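A rubisco-like protein (Burkholderia fungorum, PDB 3NWR) is a RuBisCO-like protein, classed as a lyase, whose substrate is not established and which is built on the RuBisCO large-chain fold. Local coordinates at residues A303-T306 and L307-S311. Sequence-based numbering, arbitrary orientation.
Sequences AYQT and LWRLS
Gln305 OE1 takes a hydrogen bond from Arg309 NH2, 2.8 Å away and one helical turn further on. The N-H arrives in the amide plane on a lone pair of OE1, and OE1 in turn lies at the edge of the guanidinium, only 5° out of its plane, although the two flat groups are turned 71° against each other. Gln305 reaches this spot with CG tucked into the gap between its own N and C (chi1 66°), its chain then bending so that it runs beside Arg309. The far end of the guanidinium is held as well: NH1 makes a salt bridge with Asp349 and a hydrogen bond to Thr341 O, which should fix its rotation, while Gln305 NE2 is hydrogen-bonded to Gln302 O.

Gln305 and Arg309 sit on helix 301-309, which links the parallel strands 280-284 and 315-319 in a beta-alpha-beta unit of the RuBisCO-type TIM barrel. Another flank of the helix carries an edge-to-face pair: the pyrrole edge of Trp308 points at the face of Tyr304, with CD1 3.5 Å from Tyr304 CE1. Tyr304 OH is hydrogen-bonded to Asn263 OD1. Leu307 and Leu310 instead pack on helix 107-114 of the N-terminal region. Trp308 O accepts two hydrogen bonds from Ser311, from OG at 2.7 Å and from the backbone N at 3.0 Å.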
loop_
_atom_site.group_PDB
_atom_site.type_symbol
_atom_site.label_atom_id
_atom_site.label_comp_id
_atom_site.label_asym_id
_atom_site.label_seq_id
_atom_site.Cartn_x
_atom_site.Cartn_y
_atom_site.Cartn_z
ATOM N N ALA A 303 0.512 0.703 -14.407
ATOM C CA ALA A 303 1.169 1.664 -13.531
ATOM C C ALA A 303 1.787 0.965 -12.313
ATOM O O ALA A 303 2.942 1.217 -11.954
ATOM C CB ALA A 303 0.186 2.742 -13.086
ATOM N N TYR A 304 0.990 0.113 -11.672
ATOM C CA TYR A 304 1.422 -0.636 -10.496
ATOM C C TYR A 304 2.717 -1.407 -10.770
ATOM O O TYR A 304 3.691 -1.321 -10.002
ATOM C CB TYR A 304 0.304 -1.604 -10.107
ATOM C CG TYR A 304 0.555 -2.465 -8.887
ATOM C CD1 TYR A 304 0.510 -1.924 -7.601
ATOM C CD2 TYR A 304 0.786 -3.834 -9.022
ATOM C CE1 TYR A 304 0.726 -2.738 -6.480
ATOM C CE2 TYR A 304 0.992 -4.646 -7.916
ATOM C CZ TYR A 304 0.955 -4.092 -6.655
ATOM O OH TYR A 304 1.148 -4.919 -5.572
ATOM N N GLN A 305 2.726 -2.172 -11.859
ATOM C CA GLN A 305 3.882 -3.004 -12.202
ATOM C C GLN A 305 5.078 -2.160 -12.642
ATOM O O GLN A 305 6.220 -2.567 -12.467
ATOM C CB GLN A 305 3.513 -4.060 -13.257
ATOM C CG GLN A 305 3.138 -3.498 -14.632
ATOM C CD GLN A 305 4.272 -3.566 -15.637
ATOM O OE1 GLN A 305 4.974 -4.574 -15.734
ATOM N NE2 GLN A 305 4.431 -2.497 -16.426
ATOM N N THR A 306 4.817 -0.977 -13.197
ATOM C CA THR A 306 5.918 -0.058 -13.486
ATOM C C THR A 306 6.647 0.320 -12.196
ATOM O O THR A 306 7.872 0.157 -12.091
ATOM C CB THR A 306 5.433 1.212 -14.195
ATOM O OG1 THR A 306 4.887 0.868 -15.475
ATOM C CG2 THR A 306 6.589 2.184 -14.384
ATOM N N LEU A 307 5.894 0.811 -11.210
ATOM C CA LEU A 307 6.498 1.202 -9.942
ATOM C C LEU A 307 7.216 0.029 -9.293
ATOM O O LEU A 307 8.361 0.161 -8.857
ATOM C CB LEU A 307 5.437 1.753 -9.000
ATOM C CG LEU A 307 4.753 3.028 -9.474
ATOM C CD1 LEU A 307 3.586 3.317 -8.550
ATOM C CD2 LEU A 307 5.745 4.182 -9.480
ATOM N N TRP A 308 6.560 -1.125 -9.234
ATOM C CA TRP A 308 7.201 -2.284 -8.611
ATOM C C TRP A 308 8.446 -2.776 -9.346
ATOM O O TRP A 308 9.411 -3.196 -8.726
ATOM C CB TRP A 308 6.182 -3.400 -8.302
ATOM C CG TRP A 308 5.518 -3.059 -7.025
ATOM C CD1 TRP A 308 4.241 -2.582 -6.833
ATOM C CD2 TRP A 308 6.148 -3.048 -5.753
ATOM N NE1 TRP A 308 4.042 -2.311 -5.492
ATOM C CE2 TRP A 308 5.201 -2.596 -4.814
ATOM C CE3 TRP A 308 7.428 -3.405 -5.311
ATOM C CZ2 TRP A 308 5.500 -2.485 -3.452
ATOM C CZ3 TRP A 308 7.719 -3.289 -3.974
ATOM C CH2 TRP A 308 6.762 -2.830 -3.057
ATOM N N ARG A 309 8.440 -2.694 -10.673
ATOM C CA ARG A 309 9.614 -3.132 -11.412
ATOM C C ARG A 309 10.831 -2.242 -11.135
ATOM O O ARG A 309 11.971 -2.700 -11.227
ATOM C CB ARG A 309 9.285 -3.236 -12.897
ATOM C CG ARG A 309 8.552 -4.533 -13.207
ATOM C CD ARG A 309 7.917 -4.544 -14.587
ATOM N NE ARG A 309 8.906 -4.502 -15.659
ATOM C CZ ARG A 309 8.582 -4.565 -16.944
ATOM N NH1 ARG A 309 9.531 -4.523 -17.875
ATOM N NH2 ARG A 309 7.300 -4.675 -17.298
ATOM N N LEU A 310 10.595 -0.989 -10.759
ATOM C CA LEU A 310 11.702 -0.104 -10.382
ATOM C C LEU A 310 12.429 -0.570 -9.118
ATOM O O LEU A 310 13.559 -0.141 -8.858
ATOM C CB LEU A 310 11.237 1.351 -10.222
ATOM C CG LEU A 310 10.618 1.978 -11.478
ATOM C CD1 LEU A 310 10.072 3.377 -11.181
ATOM C CD2 LEU A 310 11.630 2.034 -12.623
ATOM N N SER A 311 11.796 -1.433 -8.326
ATOM C CA SER A 311 12.466 -1.977 -7.138
ATOM C C SER A 311 13.326 -3.191 -7.459
ATOM O O SER A 311 14.066 -3.684 -6.604
ATOM C CB SER A 311 11.461 -2.349 -6.047
ATOM O OG SER A 311 10.741 -3.515 -6.406
#